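Local coordinates for putative membrane anchored protein (PDB 3LSO) that is of unknown function but probably sits at the cell surface, tethered to the membrane, as an elongated, all-beta protein whose N-terminal domain is of the E-set (immunoglobulin-like) kind, at residues Arg336-Pro345 with Tyr427-Ser437. Numbering follows the deposited sequence.
Sequences RVYEIGINAP and YMFQMGVYKYS
Tyr338 turns the edge of its ring against the face of Tyr434: the centroids lie 4.7 Å apart with the planes at 59°, a tilted edge-to-face pair in which Tyr338 CD2 stands over the centre of the Tyr434 ring. The ring pair lies at a classic beta bulge. Tyr338 and Glu339 both sit opposite the single residue Tyr434, and Tyr434 O takes two bonds, at 2.8 Å from Tyr338 N and 3.0 Å from Glu339 N, both in its carbonyl plane. With CG anti to the backbone N (chi1 172°), the Tyr434 ring is carried to the Tyr338 side chain. The two strands run antiparallel; past the bulge, Glu339-Tyr434, Gly341-Gly432 and Asn343-Gln430 are the hydrogen-bonded pairs.

The last of these pairs is doubled by its side chains. Lying alongside one another and pointing the same way, with amide planes 30° apart, they place Asn343 ND2 2.9 Å from Gln430 OE1; the donor lies in the carbonyl plane of Gln430. The other amide end of Asn343 is also held, OD1 accepting from Asn390 N, which should fix the amide's rotation. On the face bearing Ile340, Ile342 and Met431, the extended chain of Met431, a selenomethionine, brings CE against CB and CD1 of Ile340. Farther along, Pro345 CD sits over one face of the Phe429 ring, 4.0 Å from its centroid, a CH-pi contact, while Ala344 CB meets CE1 of that ring.

The pair forms adjacent central strands of a sheet: 394-398 pairs with the 335-343 strand, and 440-453 with the 425-435 strand. Its Ile340, Ile342, Phe429 and Met431 side chains pack onto strands 321-329 and 410-417 of a second sheet, giving a beta-sandwich core.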
loop_
_atom_site.group_PDB
_atom_site.type_symbol
_atom_site.label_atom_id
_atom_site.label_comp_id
_atom_site.label_asym_id
_atom_site.label_seq_id
_atom_site.Cartn_x
_atom_site.Cartn_y
_atom_site.Cartn_z
ATOM N N ARG B 336 13.381 -12.971 -40.327
ATOM C CA ARG B 336 12.647 -12.657 -41.555
ATOM C C ARG B 336 11.314 -12.078 -41.217
ATOM O O ARG B 336 10.550 -12.716 -40.500
ATOM C CB ARG B 336 12.449 -13.922 -42.351
ATOM C CG ARG B 336 13.761 -14.661 -42.581
ATOM C CD ARG B 336 14.472 -14.063 -43.790
ATOM N NE ARG B 336 13.742 -14.345 -45.036
ATOM C CZ ARG B 336 14.080 -13.838 -46.207
ATOM N NH1 ARG B 336 15.140 -13.018 -46.274
ATOM N NH2 ARG B 336 13.384 -14.153 -47.294
ATOM N N VAL B 337 11.053 -10.859 -41.703
ATOM C CA VAL B 337 9.787 -10.163 -41.479
ATOM C C VAL B 337 9.273 -9.686 -42.824
ATOM O O VAL B 337 9.983 -9.012 -43.572
ATOM C CB VAL B 337 9.960 -8.925 -40.547
ATOM C CG1 VAL B 337 8.701 -8.043 -40.522
ATOM C CG2 VAL B 337 10.343 -9.329 -39.129
ATOM N N TYR B 338 8.028 -10.023 -43.123
ATOM C CA TYR B 338 7.411 -9.664 -44.381
ATOM C C TYR B 338 6.562 -8.408 -44.275
ATOM O O TYR B 338 6.897 -7.432 -44.915
ATOM C CB TYR B 338 6.586 -10.839 -44.891
ATOM C CG TYR B 338 7.305 -12.162 -44.748
ATOM C CD1 TYR B 338 8.608 -12.310 -45.237
ATOM C CD2 TYR B 338 6.694 -13.271 -44.124
ATOM C CE1 TYR B 338 9.291 -13.484 -45.130
ATOM C CE2 TYR B 338 7.395 -14.483 -44.011
ATOM C CZ TYR B 338 8.708 -14.557 -44.529
ATOM O OH TYR B 338 9.456 -15.700 -44.463
ATOM N N GLU B 339 5.447 -8.433 -43.530
ATOM C CA GLU B 339 4.605 -7.230 -43.357
ATOM C C GLU B 339 4.589 -6.765 -41.945
ATOM O O GLU B 339 4.619 -7.572 -41.012
ATOM C CB GLU B 339 3.154 -7.506 -43.669
ATOM C CG GLU B 339 2.592 -6.751 -44.793
ATOM C CD GLU B 339 1.133 -7.094 -44.959
ATOM O OE1 GLU B 339 0.389 -7.121 -43.925
ATOM O OE2 GLU B 339 0.749 -7.372 -46.119
ATOM N N ILE B 340 4.486 -5.455 -41.793
ATOM C CA ILE B 340 4.117 -4.878 -40.510
ATOM C C ILE B 340 3.178 -3.735 -40.814
ATOM O O ILE B 340 3.245 -3.136 -41.891
ATOM C CB ILE B 340 5.335 -4.432 -39.662
ATOM C CG1 ILE B 340 6.080 -3.293 -40.325
ATOM C CG2 ILE B 340 6.247 -5.604 -39.355
ATOM C CD1 ILE B 340 6.965 -2.581 -39.371
ATOM N N GLY B 341 2.260 -3.481 -39.899
ATOM C CA GLY B 341 1.395 -2.313 -40.028
ATOM C C GLY B 341 0.640 -2.103 -38.746
ATOM O O GLY B 341 0.521 -3.050 -37.945
ATOM N N ILE B 342 0.150 -0.875 -38.537
ATOM C CA ILE B 342 -0.737 -0.584 -37.400
ATOM C C ILE B 342 -2.208 -0.862 -37.739
ATOM O O ILE B 342 -2.702 -0.404 -38.774
ATOM C CB ILE B 342 -0.616 0.880 -36.959
ATOM C CG1 ILE B 342 0.769 1.146 -36.393
ATOM C CG2 ILE B 342 -1.705 1.233 -35.917
ATOM C CD1 ILE B 342 1.293 2.513 -36.782
ATOM N N ASN B 343 -2.893 -1.583 -36.849
ATOM C CA ASN B 343 -4.330 -1.883 -36.965
ATOM C C ASN B 343 -5.072 -1.189 -35.829
ATOM O O ASN B 343 -4.857 -1.482 -34.646
ATOM C CB ASN B 343 -4.574 -3.395 -36.883
ATOM C CG ASN B 343 -6.049 -3.788 -37.123
ATOM O OD1 ASN B 343 -6.585 -3.592 -38.206
ATOM N ND2 ASN B 343 -6.677 -4.382 -36.129
ATOM N N ALA B 344 -5.961 -0.275 -36.181
ATOM C CA ALA B 344 -6.530 0.624 -35.190
ATOM C C ALA B 344 -7.812 0.051 -34.623
ATOM O O ALA B 344 -8.435 -0.788 -35.266
ATOM C CB ALA B 344 -6.781 1.975 -35.843
ATOM N N PRO B 345 -8.233 0.500 -33.434
ATOM C CA PRO B 345 -9.555 0.126 -33.002
ATOM C C PRO B 345 -10.529 0.305 -34.132
ATOM O O PRO B 345 -10.374 1.184 -34.982
ATOM C CB PRO B 345 -9.873 1.161 -31.944
ATOM C CG PRO B 345 -8.581 1.462 -31.349
ATOM C CD PRO B 345 -7.597 1.413 -32.476
ATOM N N TYR B 427 -8.859 1.689 -25.234
ATOM C CA TYR B 427 -8.649 1.268 -26.592
ATOM C C TYR B 427 -7.136 1.222 -26.770
ATOM O O TYR B 427 -6.438 2.029 -26.152
ATOM C CB TYR B 427 -9.257 2.306 -27.541
ATOM C CG TYR B 427 -10.780 2.473 -27.500
ATOM C CD1 TYR B 427 -11.618 1.710 -28.326
ATOM C CD2 TYR B 427 -11.374 3.410 -26.667
ATOM C CE1 TYR B 427 -13.013 1.864 -28.296
ATOM C CE2 TYR B 427 -12.759 3.583 -26.623
ATOM C CZ TYR B 427 -13.567 2.807 -27.439
ATOM O OH TYR B 427 -14.928 2.990 -27.394
HETATM N N MSE B 428 -6.624 0.268 -27.558
HETATM C CA MSE B 428 -5.204 0.195 -27.906
HETATM C C MSE B 428 -5.092 0.068 -29.394
HETATM O O MSE B 428 -6.025 -0.398 -30.052
HETATM C CB MSE B 428 -4.570 -1.078 -27.365
HETATM C CG MSE B 428 -4.090 -1.045 -25.939
HETATM SE SE MSE B 428 -3.784 -2.878 -25.401
HETATM C CE MSE B 428 -5.624 -3.454 -25.372
ATOM N N PHE B 429 -3.939 0.422 -29.935
ATOM C CA PHE B 429 -3.649 0.040 -31.297
ATOM C C PHE B 429 -2.978 -1.335 -31.360
ATOM O O PHE B 429 -2.406 -1.810 -30.368
ATOM C CB PHE B 429 -2.814 1.119 -31.955
ATOM C CG PHE B 429 -3.555 2.395 -32.128
ATOM C CD1 PHE B 429 -4.170 2.695 -33.322
ATOM C CD2 PHE B 429 -3.686 3.288 -31.075
ATOM C CE1 PHE B 429 -4.867 3.862 -33.484
ATOM C CE2 PHE B 429 -4.397 4.484 -31.240
ATOM C CZ PHE B 429 -4.983 4.759 -32.446
ATOM N N GLN B 430 -3.064 -1.989 -32.511
ATOM C CA GLN B 430 -2.400 -3.270 -32.686
ATOM C C GLN B 430 -1.365 -3.174 -33.764
ATOM O O GLN B 430 -1.456 -2.304 -34.642
ATOM C CB GLN B 430 -3.420 -4.329 -33.090
ATOM C CG GLN B 430 -4.499 -4.586 -32.031
ATOM C CD GLN B 430 -5.518 -5.614 -32.475
ATOM O OE1 GLN B 430 -5.948 -5.632 -33.627
ATOM N NE2 GLN B 430 -5.907 -6.485 -31.561
HETATM N N MSE B 431 -0.391 -4.076 -33.737
HETATM C CA MSE B 431 0.488 -4.285 -34.910
HETATM C C MSE B 431 0.074 -5.568 -35.596
HETATM O O MSE B 431 -0.116 -6.609 -34.930
HETATM C CB MSE B 431 1.958 -4.395 -34.514
HETATM C CG MSE B 431 2.947 -4.075 -35.655
HETATM SE SE MSE B 431 4.774 -4.234 -35.012
HETATM C CE MSE B 431 5.633 -3.097 -36.281
ATOM N N GLY B 432 -0.090 -5.489 -36.911
ATOM C CA GLY B 432 -0.244 -6.673 -37.763
ATOM C C GLY B 432 1.164 -7.140 -38.132
ATOM O O GLY B 432 2.024 -6.307 -38.433
ATOM N N VAL B 433 1.435 -8.445 -38.064
ATOM C CA VAL B 433 2.743 -8.943 -38.475
ATOM C C VAL B 433 2.611 -10.197 -39.303
ATOM O O VAL B 433 1.739 -11.027 -39.061
ATOM C CB VAL B 433 3.655 -9.248 -37.289
ATOM C CG1 VAL B 433 3.863 -8.024 -36.513
ATOM C CG2 VAL B 433 3.003 -10.257 -36.380
ATOM N N TYR B 434 3.500 -10.335 -40.273
ATOM C CA TYR B 434 3.604 -11.557 -41.046
ATOM C C TYR B 434 5.102 -11.717 -41.147
ATOM O O TYR B 434 5.775 -10.832 -41.725
ATOM C CB TYR B 434 2.961 -11.374 -42.428
ATOM C CG TYR B 434 3.165 -12.496 -43.404
ATOM C CD1 TYR B 434 3.127 -13.841 -42.986
ATOM C CD2 TYR B 434 3.372 -12.232 -44.763
ATOM C CE1 TYR B 434 3.322 -14.889 -43.901
ATOM C CE2 TYR B 434 3.559 -13.279 -45.698
ATOM C CZ TYR B 434 3.535 -14.587 -45.245
ATOM O OH TYR B 434 3.693 -15.603 -46.123
ATOM N N LYS B 435 5.622 -12.810 -40.565
ATOM C CA LYS B 435 7.065 -12.987 -40.378
ATOM C C LYS B 435 7.408 -14.442 -40.218
ATOM O O LYS B 435 6.507 -15.267 -40.023
ATOM C CB LYS B 435 7.525 -12.230 -39.130
ATOM C CG LYS B 435 7.014 -12.795 -37.811
ATOM C CD LYS B 435 7.192 -11.804 -36.689
ATOM C CE LYS B 435 6.863 -12.457 -35.359
ATOM N NZ LYS B 435 7.198 -11.574 -34.211
ATOM N N TYR B 436 8.708 -14.742 -40.251
ATOM C CA TYR B 436 9.250 -16.103 -40.071
ATOM C C TYR B 436 9.190 -16.966 -41.317
ATOM O O TYR B 436 8.254 -16.834 -42.124
ATOM C CB TYR B 436 8.571 -16.885 -38.938
ATOM C CG TYR B 436 8.717 -16.265 -37.582
ATOM C CD1 TYR B 436 9.635 -15.240 -37.357
ATOM C CD2 TYR B 436 7.946 -16.712 -36.516
ATOM C CE1 TYR B 436 9.764 -14.666 -36.110
ATOM C CE2 TYR B 436 8.078 -16.164 -35.247
ATOM C CZ TYR B 436 8.989 -15.134 -35.051
ATOM O OH TYR B 436 9.130 -14.570 -33.802
ATOM N N SER B 437 10.213 -17.827 -41.447
ATOM C CA SER B 437 10.282 -18.953 -42.374
ATOM C C SER B 437 9.034 -19.819 -42.233
ATOM O O SER B 437 8.283 -19.973 -43.183
ATOM C CB SER B 437 11.521 -19.782 -41.997
ATOM O OG SER B 437 12.155 -20.425 -43.094
#